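Local coordinates for IroE protein (Escherichia coli, PDB 2GZS) that hydrolyses enterobactin and its glucosylated salmochelin forms, cutting the trilactone, preferably in the iron-free state, usually once to give linear trimers, at residues G144-S149 with P249-S254; Y169-S174 with A200-S205; I45-D50 with V73-G78; P1-K6 with A53-L58; G178-L183 with L220-T225. All blocks are in the same frame, centred on the assembly; numbering follows the deposited sequence.

Contact 1 of 5, residues G144-S149 with P249-S254. With DFP (diisopropyl phosphonate), chain B.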
# COMPACT_ATOMS: atom_id res chain seq x y z
N GLY A 144 3.60 0.02 -7.53
CA GLY A 144 3.04 0.89 -6.45
C GLY A 144 2.82 0.07 -5.20
O GLY A 144 2.87 -1.13 -5.11
N LEU A 145 2.63 0.86 -4.09
CA LEU A 145 2.44 0.34 -2.73
C LEU A 145 1.23 1.05 -2.12
O LEU A 145 1.21 2.29 -2.22
CB LEU A 145 3.73 0.61 -1.93
CG LEU A 145 3.59 0.17 -0.41
CD1 LEU A 145 3.54 -1.34 -0.30
CD2 LEU A 145 4.81 0.72 0.30
N TRP A 146 0.32 0.36 -1.49
CA TRP A 146 -0.84 0.95 -0.82
C TRP A 146 -0.98 0.35 0.57
O TRP A 146 -0.79 -0.83 0.81
CB TRP A 146 -2.15 0.59 -1.65
CG TRP A 146 -3.42 1.02 -0.92
CD1 TRP A 146 -4.05 2.25 -1.02
CD2 TRP A 146 -4.18 0.21 0.02
NE1 TRP A 146 -5.14 2.20 -0.17
CE2 TRP A 146 -5.28 1.02 0.46
CE3 TRP A 146 -4.02 -1.10 0.52
CZ2 TRP A 146 -6.22 0.52 1.39
CZ3 TRP A 146 -4.98 -1.59 1.45
CH2 TRP A 146 -6.04 -0.75 1.84
N GLY A 147 -1.45 1.26 1.49
CA GLY A 147 -1.86 0.80 2.82
C GLY A 147 -2.75 1.84 3.51
O GLY A 147 -2.69 2.99 3.12
N HIS A 148 -3.52 1.30 4.48
CA HIS A 148 -4.47 2.16 5.20
C HIS A 148 -4.19 2.12 6.71
O HIS A 148 -3.94 1.08 7.26
CB HIS A 148 -5.90 1.62 4.93
CG HIS A 148 -7.01 2.30 5.69
ND1 HIS A 148 -7.47 1.80 6.89
CD2 HIS A 148 -7.71 3.42 5.41
CE1 HIS A 148 -8.44 2.62 7.30
NE2 HIS A 148 -8.63 3.61 6.46
N SER A 149 -4.32 3.33 7.26
CA SER A 149 -4.23 3.47 8.76
C SER A 149 -2.80 3.13 9.17
O SER A 149 -1.93 3.85 8.67
CB SER A 149 -5.35 2.66 9.42
OG SER A 149 -5.36 3.09 10.85
N PRO A 249 -15.92 2.13 4.63
CA PRO A 249 -16.02 2.73 3.30
C PRO A 249 -14.72 3.36 2.92
O PRO A 249 -14.35 3.36 1.74
CB PRO A 249 -17.15 3.78 3.48
CG PRO A 249 -18.00 3.15 4.53
CD PRO A 249 -17.01 2.54 5.53
N MSE A 250 -13.91 4.02 3.76
CA MSE A 250 -12.64 4.56 3.36
C MSE A 250 -11.59 3.49 3.01
O MSE A 250 -10.83 3.76 2.08
CB MSE A 250 -12.11 5.38 4.57
CG MSE A 250 -10.75 5.96 4.23
SE MSE A 250 -10.86 7.30 2.80
CE MSE A 250 -9.00 7.48 2.74
N PHE A 251 -11.56 2.41 3.75
CA PHE A 251 -10.65 1.30 3.39
C PHE A 251 -10.94 0.90 1.94
O PHE A 251 -10.03 0.76 1.14
CB PHE A 251 -10.82 0.13 4.38
CG PHE A 251 -9.84 -1.03 4.15
CD1 PHE A 251 -8.72 -1.09 4.96
CD2 PHE A 251 -10.08 -2.00 3.18
CE1 PHE A 251 -7.81 -2.13 4.74
CE2 PHE A 251 -9.17 -3.01 2.98
CZ PHE A 251 -8.04 -3.13 3.78
N ASN A 252 -12.24 0.72 1.69
CA ASN A 252 -12.68 0.31 0.35
C ASN A 252 -12.33 1.33 -0.69
O ASN A 252 -11.76 1.08 -1.75
CB ASN A 252 -14.22 0.18 0.32
CG ASN A 252 -14.71 -1.10 0.95
OD1 ASN A 252 -13.87 -1.95 1.25
ND2 ASN A 252 -16.02 -1.18 1.15
N ALA A 253 -12.73 2.60 -0.47
CA ALA A 253 -12.51 3.65 -1.44
C ALA A 253 -11.06 3.82 -1.81
O ALA A 253 -10.68 4.02 -2.98
CB ALA A 253 -13.04 5.00 -0.90
N SER A 254 -10.21 3.83 -0.79
CA SER A 254 -8.80 4.14 -1.05
C SER A 254 -8.13 2.93 -1.77
O SER A 254 -7.39 3.25 -2.70
CB SER A 254 -8.13 4.53 0.28
OG SER A 254 -8.00 3.43 1.16
C1 DFP B . -8.21 2.27 11.98
C2 DFP B . -8.71 1.89 13.37
C3 DFP B . -9.20 1.94 10.88
C1' DFP B . -4.17 2.87 13.93
C2' DFP B . -3.59 4.15 13.41
C3' DFP B . -4.58 3.11 15.42
P DFP B . -5.54 1.92 11.85
O1P DFP B . -7.02 1.44 11.78
O2P DFP B . -5.38 2.60 13.26
O3P DFP B . -4.54 0.79 11.64
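Trp146 and His148 lie on the strand that leads into the nucleophile elbow of this alpha/beta-hydrolase fold, and they pack against Phe251 and Ser254 on the helix that starts at the active-site residue His247. The axes of the two segments run antiparallel, 9.1 Å apart at closest. The indole, with CG anti to the backbone N (chi1 172°), reaches across so that Trp146 CH2 stands over a face of the Phe251 ring, 3.7 Å from Phe251 CZ; the planes, at 88°, make a T-shaped stack. Phe251 in turn aims its own edge at the His148 imidazole in an offset edge-to-face pair, with Phe251 CD1 3.7 Å from His148 ND1. Trp146 NE1 donates a weak hydrogen bond to Ser254 OG (3.4 Å), a hydroxyl that itself donates to Met250 O at 3.0 Å. An alanine in place of Trp146 would probably leave that face of Phe251 without its edge partner and Ser254 OG without the indole N-H. Beyond the imidazole, Ser149 OG is bonded covalently to the phosphorus of diisopropyl phosphonate at 1.5 Å, and His148 CE1 touches its methyl C3 at 3.7 Å. Arg90 and the backbone N of Tyr150 also bind the phosphonate. The adduct is direct evidence that Ser149 acts as a nucleophile, while the aromatic cluster behind it ties the serine strand to the histidine helix.

Contact 2 of 5, residues Y169-S174 with A200-S205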
# COMPACT_ATOMS: atom_id res chain seq x y z
N TYR A 169 0.69 5.05 -2.19
CA TYR A 169 -0.67 5.48 -1.88
C TYR A 169 -0.90 5.25 -0.36
O TYR A 169 -1.03 4.14 0.13
CB TYR A 169 -1.65 4.61 -2.65
CG TYR A 169 -1.60 4.73 -4.16
CD1 TYR A 169 -2.41 5.68 -4.78
CD2 TYR A 169 -0.78 3.90 -4.91
CE1 TYR A 169 -2.40 5.84 -6.17
CE2 TYR A 169 -0.80 4.03 -6.29
CZ TYR A 169 -1.60 4.98 -6.88
OH TYR A 169 -1.55 5.06 -8.27
N SER A 170 -0.88 6.39 0.32
CA SER A 170 -0.93 6.38 1.79
C SER A 170 -2.34 6.77 2.24
O SER A 170 -2.65 7.98 2.07
CB SER A 170 0.08 7.40 2.35
OG SER A 170 -0.05 7.38 3.78
N ALA A 171 -3.08 5.81 2.72
CA ALA A 171 -4.48 6.10 3.08
C ALA A 171 -4.68 6.18 4.61
O ALA A 171 -4.16 5.36 5.33
CB ALA A 171 -5.35 5.01 2.48
N SER A 172 -5.41 7.25 5.00
CA SER A 172 -5.69 7.53 6.42
C SER A 172 -4.47 7.51 7.37
O SER A 172 -4.65 6.95 8.47
CB SER A 172 -6.77 6.61 6.97
OG SER A 172 -7.94 6.78 6.13
N PRO A 173 -3.32 8.03 6.97
CA PRO A 173 -2.20 8.01 7.93
C PRO A 173 -2.51 8.96 9.11
O PRO A 173 -1.88 8.76 10.18
CB PRO A 173 -1.00 8.49 7.10
CG PRO A 173 -1.62 9.35 6.03
CD PRO A 173 -2.92 8.70 5.71
N SER A 174 -3.41 9.89 8.92
CA SER A 174 -3.77 10.85 10.01
C SER A 174 -4.32 10.06 11.19
O SER A 174 -4.39 10.68 12.30
CB SER A 174 -4.80 11.88 9.54
OG SER A 174 -6.03 11.22 9.28
N ALA A 200 0.70 9.81 -3.08
CA ALA A 200 -0.73 10.08 -3.10
C ALA A 200 -1.23 9.94 -1.66
O ALA A 200 -1.29 8.82 -1.15
CB ALA A 200 -1.49 9.12 -4.01
N ILE A 201 -1.59 11.07 -1.03
CA ILE A 201 -2.17 10.99 0.31
C ILE A 201 -3.69 10.96 0.19
O ILE A 201 -4.24 11.73 -0.62
CB ILE A 201 -1.74 12.21 1.16
CG1 ILE A 201 -0.20 12.25 1.28
CG2 ILE A 201 -2.40 12.19 2.51
CD1 ILE A 201 0.30 13.49 2.02
N MSE A 202 -4.32 10.04 0.89
CA MSE A 202 -5.72 9.75 0.72
C MSE A 202 -6.36 9.89 2.10
O MSE A 202 -5.93 9.22 3.03
CB MSE A 202 -5.94 8.34 0.17
CG MSE A 202 -5.02 8.01 -1.05
SE MSE A 202 -5.25 6.26 -1.78
CE MSE A 202 -6.51 6.74 -3.13
N GLU A 203 -7.37 10.76 2.22
CA GLU A 203 -7.97 10.91 3.53
C GLU A 203 -9.49 10.99 3.36
O GLU A 203 -9.95 11.35 2.29
CB GLU A 203 -7.50 12.20 4.25
CG GLU A 203 -6.03 12.11 4.70
CD GLU A 203 -5.83 11.35 5.98
OE1 GLU A 203 -6.82 10.97 6.69
OE2 GLU A 203 -4.66 11.11 6.40
N GLY A 204 -10.25 10.63 4.37
CA GLY A 204 -11.71 10.66 4.22
C GLY A 204 -12.09 11.20 5.61
O GLY A 204 -11.86 12.38 5.66
N SER A 205 -12.46 10.21 6.39
CA SER A 205 -12.76 10.34 7.80
C SER A 205 -13.74 11.51 7.89
O SER A 205 -14.91 11.17 7.75
CB SER A 205 -11.49 10.49 8.62
OG SER A 205 -10.70 9.31 8.49
O HOH W 1 -8.96 9.25 6.71
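Beside the active site, the ends of two neighbouring strands of a beta-alpha-beta unit are joined where the Glu203 carboxylate grips Ser174 and lies against the Pro173 ring. Before that point the strands pair in parallel: Ser170 N bonds to Ala200 O, Met202 N to Ser170 O and Ser172 N to Met202 O. Small Ala171 and Ala200 suit the face they share with Tyr169 and Met202. Tyr169 CD1 rests on Ala200 CB at 3.6 Å, and the selenium of Met202, a selenomethionine here, lies obliquely beside the ring, 4.1 Å from Tyr169 CB; the phenol oxygen is hydrogen-bonded to Asp261. Glu203 bends at chi2 (-81°), which turns CD toward the 3-10 turn after strand 167-171; both oxygens are used there. Glu203 OE2 takes Ser174 N on its syn lone pair at 3.1 Å, while Glu203 OE1 accepts from Ser174 OG at 2.7 Å, from 33° out of the carboxylate plane. One water donates to Glu203 OE1 at 2.7 Å, accepts from Gly204 N and bonds to Ser172 OG and Ser205 OG, so the buried carboxylate is well supplied with donors. Polar loops at the carboxyl ends of parallel strands, near the catalytic residues, are typical of the alpha/beta-hydrolase fold.

Contact 3 of 5, residues I45-D50 with V73-G78; sequences ILYMLD and VIVAVG
Met48, Val75 and Val77 bury the most surface where two neighbouring parallel strands of the central alpha/beta-hydrolase sheet run side by side, Met48 crossing Ile74 on one face and Val75 set against the ring face of Tyr47 on the other. A crossover through helices 51-57 and 60-66 joins them. Four backbone bonds set the register: Leu46 N to Val73 O, Val75 N to Leu46 O, Met48 N to Val75 O, and Val77 N to Met48 O at 2.8 Å. Val75, beta-branched and so at ease in a strand, presents CB to the face of the Tyr47 ring, 4.1 Å from its centroid, a CH-pi contact. Tyr47 CG, anti to the carbonyl carbon (chi1 -74°), starts the ring off beside the neighbouring strand. Val75 CG2 also meets Ile45 CD1 at 3.8 Å, and Ile45 CD1 in turn touches Val73 CG1 at 3.6 Å. Met48, modelled as selenomethionine, is flexible and unbranched enough to bend at chi3 across Ile74, with SE 3.9 Å from Ile74 CG2. Val77 CB flanks Met48 O at 3.7 Å. An alanine at Tyr47 would probably open a gap beside Val75 and leave Glu133, which binds the phenol oxygen, without that partner. Tyr47 faces helix 117-132, whereas Leu46, Met48 and Ile74 face helix 247-262. Within the sheet, strand 143-148 lies along the far edge of strand 43-48, and strand 26-34 along that of strand 73-79.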
# COMPACT_ATOMS: atom_id res chain seq x y z
N ILE A 45 1.89 -2.83 -11.25
CA ILE A 45 1.67 -3.80 -10.19
C ILE A 45 1.47 -3.04 -8.87
O ILE A 45 2.23 -2.08 -8.67
CB ILE A 45 2.84 -4.82 -10.07
CG1 ILE A 45 2.59 -5.91 -9.03
CG2 ILE A 45 4.20 -4.11 -9.85
CD1 ILE A 45 3.64 -7.06 -9.07
N LEU A 46 0.47 -3.46 -8.08
CA LEU A 46 0.21 -2.71 -6.85
C LEU A 46 0.30 -3.72 -5.69
O LEU A 46 -0.44 -4.70 -5.69
CB LEU A 46 -1.16 -2.06 -6.95
CG LEU A 46 -1.48 -1.14 -5.73
CD1 LEU A 46 -0.50 -0.01 -5.50
CD2 LEU A 46 -2.90 -0.60 -5.90
N TYR A 47 1.20 -3.45 -4.75
CA TYR A 47 1.39 -4.21 -3.53
C TYR A 47 0.50 -3.61 -2.43
O TYR A 47 0.58 -2.36 -2.31
CB TYR A 47 2.87 -4.16 -3.11
CG TYR A 47 3.77 -5.04 -4.00
CD1 TYR A 47 4.13 -6.31 -3.55
CD2 TYR A 47 4.16 -4.54 -5.22
CE1 TYR A 47 4.94 -7.15 -4.34
CE2 TYR A 47 4.97 -5.39 -6.00
CZ TYR A 47 5.33 -6.62 -5.55
OH TYR A 47 6.14 -7.43 -6.37
N MSE A 48 -0.29 -4.41 -1.78
CA MSE A 48 -1.33 -3.89 -0.89
C MSE A 48 -1.25 -4.55 0.47
O MSE A 48 -1.27 -5.77 0.60
CB MSE A 48 -2.72 -4.21 -1.53
CG MSE A 48 -2.74 -3.53 -2.95
SE MSE A 48 -4.52 -3.56 -3.75
CE MSE A 48 -4.35 -5.33 -3.06
N LEU A 49 -1.14 -3.68 1.50
CA LEU A 49 -1.12 -4.25 2.85
C LEU A 49 -2.52 -4.68 3.32
O LEU A 49 -3.53 -4.48 2.65
CB LEU A 49 -0.56 -3.21 3.81
CG LEU A 49 0.84 -2.66 3.46
CD1 LEU A 49 1.41 -1.90 4.69
CD2 LEU A 49 1.85 -3.55 2.86
N ASP A 50 -2.60 -5.29 4.50
CA ASP A 50 -3.85 -5.87 4.98
C ASP A 50 -4.49 -6.77 3.94
O ASP A 50 -5.67 -6.65 3.64
CB ASP A 50 -4.80 -4.76 5.46
CG ASP A 50 -4.24 -4.06 6.71
OD1 ASP A 50 -3.73 -4.79 7.61
OD2 ASP A 50 -4.39 -2.82 6.71
N VAL A 73 -1.26 -6.16 -12.10
CA VAL A 73 -1.06 -7.25 -11.14
C VAL A 73 -1.32 -6.74 -9.69
O VAL A 73 -0.88 -5.61 -9.40
CB VAL A 73 0.35 -7.83 -11.26
CG1 VAL A 73 0.73 -8.88 -10.23
CG2 VAL A 73 0.48 -8.49 -12.68
N ILE A 74 -2.03 -7.55 -8.94
CA ILE A 74 -2.37 -7.13 -7.56
C ILE A 74 -1.68 -8.10 -6.63
O ILE A 74 -1.84 -9.33 -6.73
CB ILE A 74 -3.88 -7.22 -7.37
CG1 ILE A 74 -4.65 -6.46 -8.48
CG2 ILE A 74 -4.22 -6.75 -5.98
CD1 ILE A 74 -6.15 -6.50 -8.23
N VAL A 75 -0.88 -7.60 -5.69
CA VAL A 75 -0.22 -8.46 -4.71
C VAL A 75 -0.79 -8.09 -3.36
O VAL A 75 -0.47 -7.00 -2.86
CB VAL A 75 1.32 -8.33 -4.71
CG1 VAL A 75 1.92 -9.25 -3.67
CG2 VAL A 75 1.86 -8.62 -6.11
N ALA A 76 -1.62 -8.95 -2.78
CA ALA A 76 -2.23 -8.64 -1.48
C ALA A 76 -1.40 -9.34 -0.43
O ALA A 76 -1.32 -10.56 -0.37
CB ALA A 76 -3.66 -9.17 -1.49
N VAL A 77 -0.74 -8.51 0.41
CA VAL A 77 0.22 -9.08 1.38
C VAL A 77 -0.54 -9.22 2.70
O VAL A 77 -0.75 -8.17 3.38
CB VAL A 77 1.43 -8.18 1.53
CG1 VAL A 77 2.44 -8.77 2.51
CG2 VAL A 77 2.03 -7.96 0.11
N GLY A 78 -0.97 -10.43 3.04
CA GLY A 78 -1.75 -10.67 4.23
C GLY A 78 -1.05 -11.62 5.20
O GLY A 78 0.18 -11.76 5.09

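Contact 4 of 5, residues P1-K6 with A53-L58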
# COMPACT_ATOMS: atom_id res chain seq x y z
N PRO A 1 -9.92 -13.49 0.68
CA PRO A 1 -9.17 -14.54 -0.01
C PRO A 1 -10.05 -15.35 -0.95
O PRO A 1 -9.62 -15.92 -1.95
CB PRO A 1 -8.73 -15.45 1.15
CG PRO A 1 -9.75 -15.23 2.22
CD PRO A 1 -10.17 -13.79 2.10
N ASN A 2 -11.34 -15.36 -0.58
CA ASN A 2 -12.22 -16.29 -1.26
C ASN A 2 -12.29 -15.93 -2.74
O ASN A 2 -12.35 -16.96 -3.41
CB ASN A 2 -13.63 -16.39 -0.71
CG ASN A 2 -13.58 -17.32 0.50
OD1 ASN A 2 -13.24 -18.50 0.32
ND2 ASN A 2 -13.89 -16.74 1.64
N ILE A 3 -12.19 -14.70 -3.24
CA ILE A 3 -12.23 -14.63 -4.72
C ILE A 3 -11.04 -15.33 -5.33
O ILE A 3 -11.12 -15.83 -6.47
CB ILE A 3 -12.32 -13.19 -5.28
CG1 ILE A 3 -12.65 -13.20 -6.76
CG2 ILE A 3 -11.06 -12.44 -4.88
CD1 ILE A 3 -13.08 -11.96 -7.48
N ALA A 4 -9.92 -15.39 -4.61
CA ALA A 4 -8.82 -16.20 -5.10
C ALA A 4 -9.14 -17.69 -5.22
O ALA A 4 -8.67 -18.41 -6.12
CB ALA A 4 -7.62 -16.09 -4.16
N ASP A 5 -9.93 -18.19 -4.27
CA ASP A 5 -10.31 -19.59 -4.23
C ASP A 5 -11.34 -19.88 -5.32
O ASP A 5 -11.30 -20.95 -5.93
CB ASP A 5 -10.94 -20.00 -2.87
CG ASP A 5 -9.94 -19.74 -1.75
OD1 ASP A 5 -8.85 -20.34 -1.80
OD2 ASP A 5 -10.26 -18.94 -0.87
N LYS A 6 -12.24 -18.93 -5.52
CA LYS A 6 -13.32 -19.08 -6.51
C LYS A 6 -12.86 -18.83 -7.92
O LYS A 6 -13.33 -19.52 -8.84
CB LYS A 6 -14.47 -18.16 -6.12
CG LYS A 6 -15.08 -17.38 -7.27
CD LYS A 6 -16.24 -16.52 -6.75
CE LYS A 6 -17.46 -16.66 -7.64
NZ LYS A 6 -18.49 -15.62 -7.30
N ALA A 53 -7.95 -8.60 4.04
CA ALA A 53 -9.17 -7.75 3.98
C ALA A 53 -9.38 -7.26 2.57
O ALA A 53 -10.50 -7.19 2.06
CB ALA A 53 -9.01 -6.56 4.94
N VAL A 54 -8.28 -6.92 1.86
CA VAL A 54 -8.38 -6.56 0.45
C VAL A 54 -8.98 -7.76 -0.31
O VAL A 54 -9.93 -7.53 -1.11
CB VAL A 54 -6.98 -6.19 -0.09
CG1 VAL A 54 -7.12 -6.11 -1.61
CG2 VAL A 54 -6.48 -4.87 0.50
N MSE A 55 -8.48 -8.95 -0.09
CA MSE A 55 -9.05 -10.08 -0.87
C MSE A 55 -10.50 -10.32 -0.56
O MSE A 55 -11.23 -10.67 -1.50
CB MSE A 55 -8.26 -11.36 -0.61
CG MSE A 55 -6.83 -11.21 -1.19
SE MSE A 55 -6.78 -11.01 -3.12
CE MSE A 55 -7.59 -12.61 -3.50
N ASP A 56 -10.92 -10.14 0.67
CA ASP A 56 -12.33 -10.30 1.00
C ASP A 56 -13.17 -9.25 0.28
O ASP A 56 -14.40 -9.52 0.16
CB ASP A 56 -12.48 -10.09 2.51
CG ASP A 56 -13.94 -10.14 2.96
OD1 ASP A 56 -14.38 -11.27 3.26
OD2 ASP A 56 -14.63 -9.09 3.02
N ARG A 57 -12.66 -8.11 -0.11
CA ARG A 57 -13.46 -7.00 -0.69
C ARG A 57 -13.27 -6.99 -2.20
O ARG A 57 -13.94 -6.21 -2.87
CB ARG A 57 -13.01 -5.68 -0.06
CG ARG A 57 -13.34 -5.52 1.41
CD ARG A 57 -12.49 -4.47 2.09
NE ARG A 57 -13.01 -4.06 3.37
CZ ARG A 57 -13.20 -4.66 4.51
NH1 ARG A 57 -12.89 -5.95 4.67
NH2 ARG A 57 -13.73 -3.97 5.54
N LEU A 58 -12.37 -7.78 -2.78
CA LEU A 58 -12.13 -7.75 -4.21
C LEU A 58 -13.30 -8.44 -4.91
O LEU A 58 -13.72 -9.48 -4.43
CB LEU A 58 -10.79 -8.40 -4.50
CG LEU A 58 -10.20 -8.26 -5.87
CD1 LEU A 58 -9.90 -6.78 -6.13
CD2 LEU A 58 -8.90 -9.09 -6.04
O HOH W 2 -13.31 -12.14 -2.16
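Met55 fits its curled side chain into the notch between Ile3 and Ala4, where the short helix at the chain's start rests on helix 51-57. The chain of Met55, a selenomethionine here, is bent at both chi2 (-64°) and chi3 (-60°), which carries CE into the notch. There Met55 CE touches Ala4 CB at 3.5 Å and Ile3 CG2 at 3.7 Å, the side chains of Ile3 and Met55 crossing at about a right angle. A flexible, unbranched side chain suits such a hollow, and the small Ala4 lets the tip settle close to the helix. Ile3 is the answering bump: its CG2 enters the dip bounded by Met55 and Leu58, 4.1 Å from Leu58 CB. Nearer the terminus the poorly ordered Pro1 ring lies by the root of the same methionine. The polar link is indirect, a water accepting from Ile3 N at 3.0 Å and donating to Met55 O at 2.6 Å. Around this joint Trp30 of strand 26-34 packs on Pro1, Ala4 and Met55, Phe13 of strand 11-19 on Ala4, Met55 and Leu58, and Leu63 of helix 60-66 on Ile3 and Leu58. The terminal helix thus sits against both antiparallel strands at that end of the sheet.

Contact 5 of 5, residues G178-L183 with L220-T225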
# COMPACT_ATOMS: atom_id res chain seq x y z
N GLY A 178 1.97 8.71 15.19
CA GLY A 178 3.20 9.40 14.73
C GLY A 178 3.04 9.98 13.33
O GLY A 178 3.99 10.15 12.55
N TYR A 179 1.79 10.29 12.95
CA TYR A 179 1.51 10.94 11.67
C TYR A 179 2.31 12.21 11.49
O TYR A 179 2.97 12.44 10.49
CB TYR A 179 0.01 11.28 11.59
CG TYR A 179 -0.56 12.21 10.57
CD1 TYR A 179 -0.41 11.85 9.23
CD2 TYR A 179 -1.23 13.41 10.86
CE1 TYR A 179 -0.91 12.66 8.23
CE2 TYR A 179 -1.75 14.22 9.86
CZ TYR A 179 -1.58 13.83 8.53
OH TYR A 179 -2.06 14.57 7.47
N ASP A 180 2.24 13.14 12.46
CA ASP A 180 2.94 14.41 12.31
C ASP A 180 4.44 14.19 12.27
O ASP A 180 5.07 14.97 11.52
CB ASP A 180 2.60 15.40 13.44
CG ASP A 180 1.13 15.87 13.37
OD1 ASP A 180 0.89 16.81 12.60
OD2 ASP A 180 0.26 15.32 14.08
N ALA A 181 4.92 13.22 13.06
CA ALA A 181 6.39 13.02 13.00
C ALA A 181 6.85 12.55 11.62
O ALA A 181 7.89 12.91 11.05
CB ALA A 181 6.86 11.98 14.00
N LEU A 182 6.02 11.67 11.02
CA LEU A 182 6.28 11.23 9.65
C LEU A 182 6.10 12.33 8.65
O LEU A 182 6.95 12.45 7.72
CB LEU A 182 5.29 10.10 9.27
CG LEU A 182 5.69 8.74 8.78
CD1 LEU A 182 7.14 8.39 9.00
CD2 LEU A 182 4.77 7.68 9.44
N LEU A 183 5.05 13.14 8.75
CA LEU A 183 4.99 14.28 7.82
C LEU A 183 6.18 15.25 7.88
O LEU A 183 6.61 15.83 6.90
CB LEU A 183 3.74 15.16 8.08
CG LEU A 183 2.48 14.64 7.40
CD1 LEU A 183 1.32 15.60 7.63
CD2 LEU A 183 2.73 14.38 5.92
N LEU A 220 -6.48 18.83 6.76
CA LEU A 220 -6.35 19.34 5.41
C LEU A 220 -5.34 20.48 5.31
O LEU A 220 -4.69 20.65 4.29
CB LEU A 220 -7.69 19.86 4.85
CG LEU A 220 -8.81 18.82 4.83
CD1 LEU A 220 -10.13 19.44 5.26
CD2 LEU A 220 -8.92 18.19 3.46
N SER A 221 -5.20 21.29 6.36
CA SER A 221 -4.18 22.30 6.40
C SER A 221 -2.79 21.69 6.27
O SER A 221 -2.00 22.14 5.45
CB SER A 221 -4.31 23.06 7.73
OG SER A 221 -3.31 24.04 7.81
N LYS A 222 -2.54 20.67 7.05
CA LYS A 222 -1.28 19.95 7.04
C LYS A 222 -0.99 19.39 5.66
O LYS A 222 0.16 19.46 5.17
CB LYS A 222 -1.33 18.81 8.09
CG LYS A 222 -1.02 19.38 9.47
CD LYS A 222 -0.93 18.22 10.45
CE LYS A 222 -1.37 18.62 11.85
NZ LYS A 222 -1.80 17.39 12.59
N ILE A 223 -2.05 18.84 5.04
CA ILE A 223 -1.80 18.24 3.73
C ILE A 223 -1.54 19.30 2.71
O ILE A 223 -0.66 19.16 1.84
CB ILE A 223 -3.03 17.41 3.31
CG1 ILE A 223 -3.25 16.20 4.22
CG2 ILE A 223 -2.90 17.01 1.85
CD1 ILE A 223 -4.58 15.52 3.95
N HIS A 224 -2.25 20.44 2.75
CA HIS A 224 -1.95 21.42 1.71
C HIS A 224 -0.54 21.95 1.87
O HIS A 224 0.14 22.14 0.84
CB HIS A 224 -2.99 22.56 1.67
CG HIS A 224 -4.28 21.95 1.16
ND1 HIS A 224 -4.33 21.23 -0.02
CD2 HIS A 224 -5.54 21.90 1.64
CE1 HIS A 224 -5.55 20.78 -0.25
NE2 HIS A 224 -6.30 21.19 0.75
N THR A 225 -0.09 22.17 3.11
CA THR A 225 1.30 22.64 3.19
C THR A 225 2.25 21.56 2.68
O THR A 225 3.24 21.87 1.99
CB THR A 225 1.66 22.92 4.66
OG1 THR A 225 0.86 24.05 5.07
CG2 THR A 225 3.13 23.24 4.87
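Lys222 stretches its aliphatic chain past the Tyr179 ring, joining two nearly parallel helices that belong to successive beta-alpha-beta crossovers of the alpha/beta-hydrolase fold. Helix 179-187 leads into strand 198-203 and helix 219-232 leads out of it; the segments' axes lie 12.0 Å apart at 13°, so long side chains must do the bridging. Tyr179 can span this gap. With CG anti to the backbone N (chi1 166°), it extends toward the second helix, where Tyr179 CE2 meets Lys222 CD at 4.1 Å and Tyr179 OH lies 3.8 Å from Ile223 CG1, the side chains of Tyr179 and Ile223 crossing at about a right angle. Leu183, one turn further along its helix, adds a looser apolar contact of 4.2 Å from its CD1 to Lys222 CB. Lysine suits its place because the methylenes can lie against tyrosine and leucine while the ammonium reaches the solvent-facing side. There it finds Asp180, an exposed residue. On the inner side, Pro173 and Ser174 touch Tyr179, and Phe239 of strand 237-241 backs Ile223. The polar end is a salt bridge: Lys222 NZ donates to Asp180 OD1 at 2.8 Å on the syn lone pair, with Asp180 OD2 3.3 Å from the same nitrogen.

Overall arrangement
From the N terminus, contact 4 closes the first loop, bringing the terminal helix to helix 51-57 after strands 11-19, 26-34 and 43-48 have been laid down. Contact 3 opens inside that loop and closes beyond it, so the two cross, and it pairs strand 43-48 with strand 73-79. Contact 1 follows in series and closes the longest loop, joining strand 143-148 to helix 247-262. Contacts 2 and 5 nest within it and cross each other: one pairs strands 167-171 and 198-203, the other joins the helices packed beside them. Strand 143-148 hydrogen-bonds to strands of both contacts 3 and 2, making one continuous sheet, while contacts 4 and 5 lie on opposite sides of the chain's centre.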